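Side-chain contacts in transcriptional regulator, MarR family (Silicibacter pomeroyi DSS-3, PDB 3BJ6), which probably binds DNA as a dimeric transcription factor of the winged helix-turn-helix MarR family: residues L34-T39 / I108-A113; A120-G125 / V129-Y134; A44-L49 / A81-R86; A27-G32 / V38-R43. One frame throughout, in Å; residues are numbered along the deposited sequence.

Interaction 1 of 4, residues L34-T39 / I108-A113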
loop_
_atom_site.group_PDB
_atom_site.type_symbol
_atom_site.label_atom_id
_atom_site.label_comp_id
_atom_site.label_asym_id
_atom_site.label_seq_id
_atom_site.Cartn_x
_atom_site.Cartn_y
_atom_site.Cartn_z
ATOM N N LEU A 34 -2.160 -9.199 -18.249
ATOM C CA LEU A 34 -3.186 -9.367 -19.280
ATOM C C LEU A 34 -2.567 -9.741 -20.649
ATOM O O LEU A 34 -3.219 -10.379 -21.494
ATOM C CB LEU A 34 -4.062 -8.108 -19.418
ATOM C CG LEU A 34 -5.009 -7.796 -18.232
ATOM C CD1 LEU A 34 -5.706 -6.422 -18.477
ATOM C CD2 LEU A 34 -6.036 -8.884 -18.000
ATOM N N ARG A 35 -1.326 -9.342 -20.876
ATOM C CA ARG A 35 -0.595 -9.780 -22.090
ATOM C C ARG A 35 -0.461 -11.298 -22.142
ATOM O O ARG A 35 -0.454 -11.877 -23.226
ATOM C CB ARG A 35 0.781 -9.129 -22.159
ATOM C CG ARG A 35 0.754 -7.851 -22.988
ATOM C CD ARG A 35 2.118 -7.170 -23.078
ATOM N NE ARG A 35 2.967 -7.590 -24.203
ATOM C CZ ARG A 35 2.990 -7.018 -25.404
ATOM N NH1 ARG A 35 2.159 -6.010 -25.709
ATOM N NH2 ARG A 35 3.853 -7.454 -26.309
ATOM N N GLU A 36 -0.369 -11.943 -20.970
ATOM C CA GLU A 36 -0.357 -13.433 -20.907
ATOM C C GLU A 36 -1.719 -14.035 -20.605
ATOM O O GLU A 36 -1.827 -15.221 -20.257
ATOM C CB GLU A 36 0.671 -13.909 -19.861
ATOM C CG GLU A 36 2.091 -13.417 -20.177
ATOM C CD GLU A 36 2.706 -14.079 -21.427
ATOM O OE1 GLU A 36 3.572 -13.444 -22.055
ATOM O OE2 GLU A 36 2.332 -15.219 -21.776
ATOM N N GLY A 37 -2.768 -13.211 -20.704
ATOM C CA GLY A 37 -4.133 -13.693 -20.574
ATOM C C GLY A 37 -4.636 -13.903 -19.164
ATOM O O GLY A 37 -5.629 -14.632 -18.968
ATOM N N VAL A 38 -3.977 -13.306 -18.166
ATOM C CA VAL A 38 -4.419 -13.516 -16.785
ATOM C C VAL A 38 -4.535 -12.188 -16.024
ATOM O O VAL A 38 -3.984 -11.188 -16.445
ATOM C CB VAL A 38 -3.507 -14.533 -16.002
ATOM C CG1 VAL A 38 -3.405 -15.910 -16.783
ATOM C CG2 VAL A 38 -2.124 -13.946 -15.711
ATOM N N THR A 39 -5.275 -12.204 -14.922
ATOM C CA THR A 39 -5.461 -11.046 -14.061
ATOM C C THR A 39 -4.377 -10.997 -12.980
ATOM O O THR A 39 -3.597 -11.952 -12.819
ATOM C CB THR A 39 -6.836 -11.111 -13.342
ATOM O OG1 THR A 39 -6.852 -12.228 -12.461
ATOM C CG2 THR A 39 -8.004 -11.216 -14.348
ATOM N N ILE A 108 3.478 -17.922 -15.781
ATOM C CA ILE A 108 4.075 -17.201 -14.619
ATOM C C ILE A 108 5.565 -16.899 -14.852
ATOM O O ILE A 108 6.055 -15.833 -14.466
ATOM C CB ILE A 108 3.755 -17.863 -13.216
ATOM C CG1 ILE A 108 4.165 -16.918 -12.075
ATOM C CG2 ILE A 108 4.424 -19.238 -13.087
ATOM C CD1 ILE A 108 3.365 -15.600 -12.036
ATOM N N THR A 109 6.251 -17.795 -15.569
ATOM C CA THR A 109 7.645 -17.573 -15.957
ATOM C C THR A 109 7.771 -16.336 -16.824
ATOM O O THR A 109 8.672 -15.511 -16.616
ATOM C CB THR A 109 8.216 -18.795 -16.717
ATOM O OG1 THR A 109 8.162 -19.931 -15.845
ATOM C CG2 THR A 109 9.661 -18.587 -17.140
ATOM N N ALA A 110 6.885 -16.234 -17.811
ATOM C CA ALA A 110 6.876 -15.099 -18.739
ATOM C C ALA A 110 6.563 -13.803 -18.002
ATOM O O ALA A 110 7.230 -12.781 -18.203
ATOM C CB ALA A 110 5.867 -15.327 -19.890
ATOM N N ILE A 111 5.562 -13.833 -17.139
ATOM C CA ILE A 111 5.206 -12.636 -16.372
ATOM C C ILE A 111 6.398 -12.146 -15.511
ATOM O O ILE A 111 6.756 -10.955 -15.515
ATOM C CB ILE A 111 3.937 -12.915 -15.495
ATOM C CG1 ILE A 111 2.680 -13.041 -16.392
ATOM C CG2 ILE A 111 3.744 -11.798 -14.447
ATOM C CD1 ILE A 111 1.401 -13.613 -15.656
ATOM N N ARG A 112 7.018 -13.084 -14.806
ATOM C CA ARG A 112 8.137 -12.773 -13.915
ATOM C C ARG A 112 9.340 -12.226 -14.672
ATOM O O ARG A 112 9.967 -11.293 -14.202
ATOM C CB ARG A 112 8.514 -13.998 -13.069
ATOM C CG ARG A 112 7.382 -14.404 -12.071
ATOM C CD ARG A 112 7.029 -13.287 -11.032
ATOM N NE ARG A 112 8.187 -13.118 -10.167
ATOM C CZ ARG A 112 8.867 -11.990 -9.981
ATOM N NH1 ARG A 112 9.944 -12.030 -9.200
ATOM N NH2 ARG A 112 8.481 -10.829 -10.535
ATOM N N ALA A 113 9.633 -12.779 -15.854
ATOM C CA ALA A 113 10.763 -12.315 -16.663
ATOM C C ALA A 113 10.518 -10.880 -17.085
ATOM O O ALA A 113 11.426 -10.055 -17.038
ATOM C CB ALA A 113 10.965 -13.206 -17.893
#
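E36 and I111 mark the closest approach of the two backbones, 7.2 Å between their CA atoms, where the turn that follows helix 18-35 passes one face of helix 102-123. That turn is a Schellman motif: with G37 at positive phi, V38 N is bonded to T33 O and G37 N to L34 O (3.0 Å), which ends the helix and delivers E36 and V38 to the same neighbour. E36 and I111 run past each other in opposite senses, with E36 CG lying 3.8 Å from I111 CG1. A bend at chi2 (-69°) then folds the carboxylate of E36 over the methyl of A110, where OE1 and CD both lie 3.7 Å from A110 CB; this is van der Waals contact, as is that of CB and CG of E36 on I111. Deeper in, the V38 branch CG2 meets the tip of I111, CD1, at 3.5 Å. I111 reaches it because CG1 is anti to its carbonyl carbon (chi1 -71°) and the chain is extended beyond. An alanine in place of E36 is likely to leave CG1 of I111 and the methyl of A110 without their cover on this flank. I107, one turn earlier, touches both E36 and V38. The contact is plain helix-to-turn packing, joining the Schellman-capped end of helix 18-35 to the long helix 102-123 of the MarR fold.

Interaction 2 of 4, residues A120-G125 / V129-Y134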
loop_
_atom_site.group_PDB
_atom_site.type_symbol
_atom_site.label_atom_id
_atom_site.label_comp_id
_atom_site.label_asym_id
_atom_site.label_seq_id
_atom_site.Cartn_x
_atom_site.Cartn_y
_atom_site.Cartn_z
ATOM N N ALA A 120 14.747 -3.901 -13.645
ATOM C CA ALA A 120 16.141 -3.587 -14.014
ATOM C C ALA A 120 16.255 -2.260 -14.741
ATOM O O ALA A 120 17.174 -1.493 -14.505
ATOM C CB ALA A 120 16.761 -4.736 -14.867
ATOM N N LEU A 121 15.298 -1.979 -15.624
ATOM C CA LEU A 121 15.220 -0.693 -16.291
ATOM C C LEU A 121 15.108 0.448 -15.288
ATOM O O LEU A 121 15.767 1.498 -15.402
ATOM C CB LEU A 121 13.976 -0.738 -17.158
ATOM C CG LEU A 121 13.742 0.092 -18.378
ATOM C CD1 LEU A 121 12.916 -0.803 -19.375
ATOM C CD2 LEU A 121 13.002 1.388 -18.038
ATOM N N PHE A 122 14.232 0.267 -14.310
ATOM C CA PHE A 122 14.079 1.261 -13.268
ATOM C C PHE A 122 15.393 1.420 -12.512
ATOM O O PHE A 122 15.828 2.537 -12.256
ATOM C CB PHE A 122 12.930 0.909 -12.303
ATOM C CG PHE A 122 12.884 1.814 -11.074
ATOM C CD1 PHE A 122 12.200 3.037 -11.128
ATOM C CD2 PHE A 122 13.550 1.474 -9.890
ATOM C CE1 PHE A 122 12.161 3.895 -10.027
ATOM C CE2 PHE A 122 13.539 2.348 -8.766
ATOM C CZ PHE A 122 12.842 3.557 -8.852
ATOM N N SER A 123 15.995 0.299 -12.123
ATOM C CA SER A 123 17.186 0.306 -11.250
ATOM C C SER A 123 18.384 1.009 -11.893
ATOM O O SER A 123 19.228 1.568 -11.189
ATOM C CB SER A 123 17.563 -1.128 -10.879
ATOM O OG SER A 123 16.502 -1.705 -10.145
ATOM N N GLU A 124 18.438 1.012 -13.226
ATOM C CA GLU A 124 19.480 1.716 -13.990
ATOM C C GLU A 124 19.588 3.190 -13.687
ATOM O O GLU A 124 20.647 3.795 -13.920
ATOM C CB GLU A 124 19.221 1.541 -15.494
ATOM C CG GLU A 124 19.578 0.158 -15.905
ATOM C CD GLU A 124 19.184 -0.197 -17.330
ATOM O OE1 GLU A 124 18.655 0.653 -18.103
ATOM O OE2 GLU A 124 19.450 -1.368 -17.637
ATOM N N GLY A 125 18.494 3.755 -13.169
ATOM C CA GLY A 125 18.409 5.166 -12.801
ATOM C C GLY A 125 19.014 5.486 -11.439
ATOM O O GLY A 125 19.068 6.638 -11.077
ATOM N N VAL A 129 23.709 1.452 -4.011
ATOM C CA VAL A 129 23.622 1.925 -2.605
ATOM C C VAL A 129 22.279 2.591 -2.301
ATOM O O VAL A 129 21.670 2.336 -1.249
ATOM C CB VAL A 129 24.847 2.829 -2.164
ATOM C CG1 VAL A 129 24.877 4.156 -2.879
ATOM C CG2 VAL A 129 24.837 3.070 -0.676
ATOM N N GLU A 130 21.801 3.421 -3.224
ATOM C CA GLU A 130 20.458 3.991 -3.093
ATOM C C GLU A 130 19.362 2.940 -3.018
ATOM O O GLU A 130 18.434 3.074 -2.197
ATOM C CB GLU A 130 20.146 4.939 -4.263
ATOM C CG GLU A 130 20.921 6.233 -4.164
ATOM C CD GLU A 130 20.771 7.077 -5.417
ATOM O OE1 GLU A 130 20.969 6.544 -6.539
ATOM O OE2 GLU A 130 20.455 8.278 -5.270
ATOM N N LEU A 131 19.425 1.940 -3.893
ATOM C CA LEU A 131 18.410 0.882 -3.880
ATOM C C LEU A 131 18.471 0.014 -2.643
ATOM O O LEU A 131 17.439 -0.432 -2.144
ATOM C CB LEU A 131 18.457 0.029 -5.148
ATOM C CG LEU A 131 18.212 0.835 -6.430
ATOM C CD1 LEU A 131 18.559 0.006 -7.646
ATOM C CD2 LEU A 131 16.745 1.332 -6.502
ATOM N N THR A 132 19.686 -0.249 -2.165
ATOM C CA THR A 132 19.845 -1.007 -0.942
ATOM C C THR A 132 19.267 -0.239 0.261
ATOM O O THR A 132 18.632 -0.837 1.138
ATOM C CB THR A 132 21.331 -1.384 -0.743
ATOM O OG1 THR A 132 21.666 -2.334 -1.772
ATOM C CG2 THR A 132 21.552 -2.023 0.604
ATOM N N ALA A 133 19.528 1.064 0.308
ATOM C CA ALA A 133 18.949 1.933 1.341
ATOM C C ALA A 133 17.420 1.885 1.256
ATOM O O ALA A 133 16.745 1.741 2.288
ATOM C CB ALA A 133 19.438 3.370 1.181
ATOM N N TYR A 134 16.867 1.980 0.042
ATOM C CA TYR A 134 15.439 1.854 -0.096
ATOM C C TYR A 134 14.912 0.528 0.513
ATOM O O TYR A 134 13.942 0.506 1.278
ATOM C CB TYR A 134 15.008 1.953 -1.572
ATOM C CG TYR A 134 13.514 1.754 -1.735
ATOM C CD1 TYR A 134 12.620 2.789 -1.438
ATOM C CD2 TYR A 134 12.982 0.531 -2.227
ATOM C CE1 TYR A 134 11.249 2.618 -1.564
ATOM C CE2 TYR A 134 11.571 0.375 -2.379
ATOM C CZ TYR A 134 10.729 1.405 -2.027
ATOM O OH TYR A 134 9.345 1.284 -2.156
#
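The helical hairpin formed by helices 102-123 and 128-151, part of the dimerisation region in MarR-type proteins, closes here just beside its connecting turn. L131 fills the angle between the two arms, with its CA 7.5 Å from that of S123. Its two methyls divide the work: CD1 rests against both CB (3.6 Å) and OG (3.7 Å) of S123, while CD2 approaches F122 CE2 obliquely at 4.1 Å. The L131 chain has CG anti to its own carbonyl carbon (chi1 -60°) and is extended at chi2, which carries the forked end across to the first helix. The S123 hydroxyl has its polar partner one turn back, in L119 O, and so is satisfied within its own helix. With CG anti to the backbone N (chi1 171°), the ring of F122 reaches toward L131, and F126 from the turn also meets it. The second subunit covers this region too: its F144 ring meets F122 at about 60°, its L141 packs on F122, and its M4 packs on S123. Packing of this kind near the turn of a helical hairpin, with residues of the second subunit against it, is consistent with the helical dimer interface of the MarR family.

Interaction 3 of 4, residues A44-L49 / A81-R86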
loop_
_atom_site.group_PDB
_atom_site.type_symbol
_atom_site.label_atom_id
_atom_site.label_comp_id
_atom_site.label_asym_id
_atom_site.label_seq_id
_atom_site.Cartn_x
_atom_site.Cartn_y
_atom_site.Cartn_z
ATOM N N ALA A 44 -1.107 -13.815 -8.713
ATOM C CA ALA A 44 -0.713 -14.023 -7.306
ATOM C C ALA A 44 -0.795 -15.528 -6.972
ATOM O O ALA A 44 0.111 -16.082 -6.348
ATOM C CB ALA A 44 -1.650 -13.217 -6.351
ATOM N N ILE A 45 -1.866 -16.183 -7.407
ATOM C CA ILE A 45 -2.035 -17.637 -7.161
ATOM C C ILE A 45 -0.998 -18.462 -7.946
ATOM O O ILE A 45 -0.418 -19.405 -7.397
ATOM C CB ILE A 45 -3.497 -18.120 -7.424
ATOM C CG1 ILE A 45 -4.359 -17.924 -6.149
ATOM C CG2 ILE A 45 -3.575 -19.609 -7.809
ATOM C CD1 ILE A 45 -4.509 -16.499 -5.777
ATOM N N LEU A 46 -0.761 -18.125 -9.225
ATOM C CA LEU A 46 0.277 -18.836 -9.992
ATOM C C LEU A 46 1.641 -18.678 -9.341
ATOM O O LEU A 46 2.442 -19.622 -9.272
ATOM C CB LEU A 46 0.314 -18.348 -11.464
ATOM C CG LEU A 46 -1.016 -18.482 -12.242
ATOM C CD1 LEU A 46 -0.872 -17.861 -13.661
ATOM C CD2 LEU A 46 -1.440 -19.962 -12.344
ATOM N N GLU A 47 1.932 -17.475 -8.872
ATOM C CA GLU A 47 3.220 -17.238 -8.208
ATOM C C GLU A 47 3.309 -18.056 -6.939
ATOM O O GLU A 47 4.319 -18.696 -6.706
ATOM C CB GLU A 47 3.449 -15.750 -7.917
ATOM C CG GLU A 47 4.731 -15.482 -7.110
ATOM C CD GLU A 47 4.967 -13.983 -6.797
ATOM O OE1 GLU A 47 3.982 -13.227 -6.551
ATOM O OE2 GLU A 47 6.151 -13.593 -6.734
ATOM N N GLY A 48 2.249 -18.053 -6.132
ATOM C CA GLY A 48 2.214 -18.886 -4.925
ATOM C C GLY A 48 2.470 -20.369 -5.193
ATOM O O GLY A 48 3.262 -20.989 -4.495
ATOM N N LEU A 49 1.841 -20.930 -6.231
ATOM C CA LEU A 49 2.042 -22.344 -6.569
ATOM C C LEU A 49 3.403 -22.620 -7.206
ATOM O O LEU A 49 3.920 -23.734 -7.112
ATOM C CB LEU A 49 0.909 -22.867 -7.465
ATOM C CG LEU A 49 -0.416 -22.913 -6.688
ATOM C CD1 LEU A 49 -1.640 -23.148 -7.629
ATOM C CD2 LEU A 49 -0.395 -24.001 -5.591
ATOM N N ALA A 81 -9.124 -22.325 -16.554
ATOM C CA ALA A 81 -8.273 -21.893 -17.685
ATOM C C ALA A 81 -7.176 -22.918 -18.013
ATOM O O ALA A 81 -6.400 -22.733 -18.955
ATOM C CB ALA A 81 -7.671 -20.490 -17.438
ATOM N N GLY A 82 -7.126 -24.003 -17.248
ATOM C CA GLY A 82 -6.147 -25.066 -17.496
ATOM C C GLY A 82 -4.723 -24.729 -17.041
ATOM O O GLY A 82 -3.743 -25.272 -17.582
ATOM N N LEU A 83 -4.604 -23.856 -16.040
ATOM C CA LEU A 83 -3.291 -23.371 -15.584
ATOM C C LEU A 83 -2.795 -24.038 -14.304
ATOM O O LEU A 83 -1.599 -23.968 -13.983
ATOM C CB LEU A 83 -3.301 -21.836 -15.412
ATOM C CG LEU A 83 -3.843 -21.046 -16.614
ATOM C CD1 LEU A 83 -3.824 -19.526 -16.338
ATOM C CD2 LEU A 83 -2.998 -21.364 -17.880
ATOM N N ILE A 84 -3.714 -24.645 -13.554
ATOM C CA ILE A 84 -3.354 -25.467 -12.406
ATOM C C ILE A 84 -4.184 -26.751 -12.491
ATOM O O ILE A 84 -5.181 -26.811 -13.200
ATOM C CB ILE A 84 -3.601 -24.742 -11.047
ATOM C CG1 ILE A 84 -5.110 -24.629 -10.717
ATOM C CG2 ILE A 84 -2.869 -23.367 -11.018
ATOM C CD1 ILE A 84 -5.398 -24.144 -9.231
ATOM N N GLU A 85 -3.764 -27.764 -11.743
ATOM C CA GLU A 85 -4.510 -29.001 -11.619
ATOM C C GLU A 85 -4.528 -29.398 -10.145
ATOM O O GLU A 85 -3.674 -28.961 -9.348
ATOM C CB GLU A 85 -3.865 -30.094 -12.474
ATOM C CG GLU A 85 -2.506 -30.508 -11.923
ATOM C CD GLU A 85 -1.782 -31.499 -12.819
ATOM O OE1 GLU A 85 -1.233 -32.479 -12.286
ATOM O OE2 GLU A 85 -1.779 -31.310 -14.048
ATOM N N ARG A 86 -5.533 -30.181 -9.779
ATOM C CA ARG A 86 -5.680 -30.668 -8.410
ATOM C C ARG A 86 -5.265 -32.140 -8.425
ATOM O O ARG A 86 -5.688 -32.894 -9.306
ATOM C CB ARG A 86 -7.116 -30.480 -7.882
ATOM C CG ARG A 86 -7.363 -31.044 -6.447
ATOM C CD ARG A 86 -8.864 -31.051 -6.030
ATOM N NE ARG A 86 -9.714 -31.767 -7.014
ATOM C CZ ARG A 86 -9.837 -33.089 -7.096
ATOM N NH1 ARG A 86 -9.189 -33.893 -6.258
ATOM N NH2 ARG A 86 -10.611 -33.608 -8.025
#
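L46 and L49 lie a turn apart on helix 40-51 and present their ends to I84, the first residue of strand 84-87. The two leucines meet it differently. L49 and I84 cross at about a right angle, with L49 CD1 3.6 Å from I84 CG2, whereas L46 comes in at a slant and brings CD2 to 3.9 Å from the same methyl. CG2 of I84 is thus touched by both leucines. It is placed there by chi1 of 72°, which sets CG2 anti to the carbonyl carbon and leaves CG1 between the backbone N and the carbonyl carbon. The same L46 CD2 also lies 4.0 Å from L83 CB, so this one methyl is shared by two successive residues, and L46 and L83 likewise meet at a slant. The carbon-only contact is buried, and other elements close it in: L100 of strand 97-100 touches both L46 and L49, L75 and V78 of helix 68-80 touch I84, and I107 of helix 102-123 touches L46 and L83. Before L83, the chain leaves helix 68-80 through a Schellman motif at G82, whose positive phi lets it turn from the helix into the strand. In the MarR family helix 68-80 corresponds to the recognition helix and strands 84-87 and 97-100 to the wing. The contact therefore belongs to the hydrophobic core of a winged helix-turn-helix domain, where helix 40-51 is packed against the base of the wing.

Interaction 4 of 4, residues A27-G32 / V38-R43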
loop_
_atom_site.group_PDB
_atom_site.type_symbol
_atom_site.label_atom_id
_atom_site.label_comp_id
_atom_site.label_asym_id
_atom_site.label_seq_id
_atom_site.Cartn_x
_atom_site.Cartn_y
_atom_site.Cartn_z
ATOM N N ALA A 27 -1.937 -1.740 -10.901
ATOM C CA ALA A 27 -2.241 -1.331 -12.270
ATOM C C ALA A 27 -1.105 -1.655 -13.279
ATOM O O ALA A 27 -1.393 -2.115 -14.369
ATOM C CB ALA A 27 -2.650 0.175 -12.332
ATOM N N ALA A 28 0.155 -1.404 -12.922
ATOM C CA ALA A 28 1.307 -1.752 -13.778
ATOM C C ALA A 28 1.426 -3.267 -13.966
ATOM O O ALA A 28 1.620 -3.751 -15.090
ATOM C CB ALA A 28 2.610 -1.225 -13.174
ATOM N N VAL A 29 1.315 -4.011 -12.868
ATOM C CA VAL A 29 1.389 -5.470 -12.925
ATOM C C VAL A 29 0.306 -6.020 -13.874
ATOM O O VAL A 29 0.597 -6.862 -14.724
ATOM C CB VAL A 29 1.289 -6.083 -11.519
ATOM C CG1 VAL A 29 1.039 -7.591 -11.596
ATOM C CG2 VAL A 29 2.593 -5.795 -10.753
ATOM N N GLU A 30 -0.918 -5.506 -13.746
ATOM C CA GLU A 30 -2.056 -5.944 -14.584
ATOM C C GLU A 30 -1.805 -5.786 -16.088
ATOM O O GLU A 30 -2.234 -6.616 -16.892
ATOM C CB GLU A 30 -3.336 -5.198 -14.185
ATOM C CG GLU A 30 -4.516 -5.569 -15.110
ATOM C CD GLU A 30 -5.810 -4.918 -14.686
ATOM O OE1 GLU A 30 -6.388 -5.420 -13.703
ATOM O OE2 GLU A 30 -6.256 -3.945 -15.359
ATOM N N ARG A 31 -1.110 -4.722 -16.468
ATOM C CA ARG A 31 -0.713 -4.550 -17.863
ATOM C C ARG A 31 0.116 -5.727 -18.364
ATOM O O ARG A 31 -0.106 -6.227 -19.469
ATOM C CB ARG A 31 0.021 -3.217 -18.070
ATOM C CG ARG A 31 -0.915 -2.013 -18.100
ATOM C CD ARG A 31 -1.638 -1.901 -19.467
ATOM N NE ARG A 31 -2.805 -2.767 -19.561
ATOM C CZ ARG A 31 -3.436 -3.126 -20.680
ATOM N NH1 ARG A 31 -3.014 -2.756 -21.870
ATOM N NH2 ARG A 31 -4.484 -3.909 -20.583
ATOM N N GLY A 32 1.056 -6.177 -17.537
ATOM C CA GLY A 32 1.885 -7.335 -17.872
ATOM C C GLY A 32 1.114 -8.645 -17.834
ATOM O O GLY A 32 1.262 -9.501 -18.723
ATOM N N VAL A 38 -3.977 -13.306 -18.166
ATOM C CA VAL A 38 -4.419 -13.516 -16.785
ATOM C C VAL A 38 -4.535 -12.188 -16.024
ATOM O O VAL A 38 -3.984 -11.188 -16.445
ATOM C CB VAL A 38 -3.507 -14.533 -16.002
ATOM C CG1 VAL A 38 -3.405 -15.910 -16.783
ATOM C CG2 VAL A 38 -2.124 -13.946 -15.711
ATOM N N THR A 39 -5.275 -12.204 -14.922
ATOM C CA THR A 39 -5.461 -11.046 -14.061
ATOM C C THR A 39 -4.377 -10.997 -12.980
ATOM O O THR A 39 -3.597 -11.952 -12.819
ATOM C CB THR A 39 -6.836 -11.111 -13.342
ATOM O OG1 THR A 39 -6.852 -12.228 -12.461
ATOM C CG2 THR A 39 -8.004 -11.216 -14.348
ATOM N N VAL A 40 -4.348 -9.894 -12.216
ATOM C CA VAL A 40 -3.382 -9.726 -11.116
ATOM C C VAL A 40 -3.616 -10.753 -10.016
ATOM O O VAL A 40 -2.658 -11.304 -9.462
ATOM C CB VAL A 40 -3.418 -8.294 -10.524
ATOM C CG1 VAL A 40 -2.333 -8.093 -9.443
ATOM C CG2 VAL A 40 -3.187 -7.297 -11.614
ATOM N N GLY A 41 -4.891 -10.992 -9.704
ATOM C CA GLY A 41 -5.257 -11.987 -8.688
ATOM C C GLY A 41 -4.806 -13.380 -9.139
ATOM O O GLY A 41 -4.249 -14.125 -8.354
ATOM N N GLN A 42 -5.070 -13.733 -10.403
ATOM C CA GLN A 42 -4.617 -15.018 -10.940
ATOM C C GLN A 42 -3.086 -15.187 -10.902
ATOM O O GLN A 42 -2.595 -16.244 -10.519
ATOM C CB GLN A 42 -5.162 -15.239 -12.359
ATOM C CG GLN A 42 -6.708 -15.347 -12.381
ATOM C CD GLN A 42 -7.299 -15.123 -13.794
ATOM O OE1 GLN A 42 -6.572 -14.905 -14.764
ATOM N NE2 GLN A 42 -8.638 -15.154 -13.890
ATOM N N ARG A 43 -2.347 -14.139 -11.298
ATOM C CA ARG A 43 -0.898 -14.089 -11.158
ATOM C C ARG A 43 -0.461 -14.406 -9.721
ATOM O O ARG A 43 0.477 -15.138 -9.544
ATOM C CB ARG A 43 -0.388 -12.696 -11.553
ATOM C CG ARG A 43 1.107 -12.464 -11.333
ATOM C CD ARG A 43 1.422 -10.975 -11.114
ATOM N NE ARG A 43 2.849 -10.837 -10.766
ATOM C CZ ARG A 43 3.381 -11.133 -9.581
ATOM N NH1 ARG A 43 2.618 -11.553 -8.571
ATOM N NH2 ARG A 43 4.689 -11.000 -9.411
#
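V29 and V40 face each other between helices 18-35 and 40-51, and the backbones come closest at E30 and V40, 5.3 Å between CA atoms. The close packing is at E30 CB and where V29 rests on R43. The side chains of E30 and V40 cross at about a right angle, and the V40 methyl CG2 presses to 3.3 Å from E30 CB. Next to this, V29 sends CG1, anti to its backbone N (chi1 167°), between two partners. It lies 4.0 Å from CG1 of V40. On its other partner it comes to 3.4 Å from CD of R43, whose extended chain it crosses nearly at right angles, the guanidinium lying obliquely. The polar end of R43 is held elsewhere, by salt bridges to E115 and E47 and by a hydrogen bond to Y12 OH of the second subunit, so V29 rests on its shaft. Between the two helices the chain restarts at a capping box, the N-terminal helix signal: T39 OG1 accepts from Q42 N (3.1 Å), and T39 N gives its hydrogen to Q42 OE1 (3.0 Å) from well above the side-chain carbonyl plane of Q42, 58° out of it, and so not along a lone pair. This box fixes the first turn of helix 40-51, on which V40 is carried. The looser side begins beyond E30 CB: CG is already 4.1 Å from V40 CG2, and the extended chain runs on past V40, the carboxylate only skirting it. V29, V40 and E30 are all only partly covered, and an ethanol molecule, most likely picked up during crystallisation, sits about 4 Å from the side chain of V29.

From the N terminus, interaction 4 comes first, folding helix 18-35 back on the start of helix 40-51 across a short turn. Interaction 1 begins in that same turn, sharing V38 and T39, and closes a loop of 68 residues on helix 102-123. Within this loop lies interaction 3, which joins helix 40-51 to strand 84-87 and touches interaction 1 where V38 CG1 meets L83 CD1 at 3.7 Å. Interaction 2 follows in series, closing the hairpin of helices 102-123 and 128-151, its centre about 24 Å from that of interaction 1. Helix 102-123 therefore connects the winged-helix core to the helical dimer region; the second subunit is met most broadly at interactions 2 and 4.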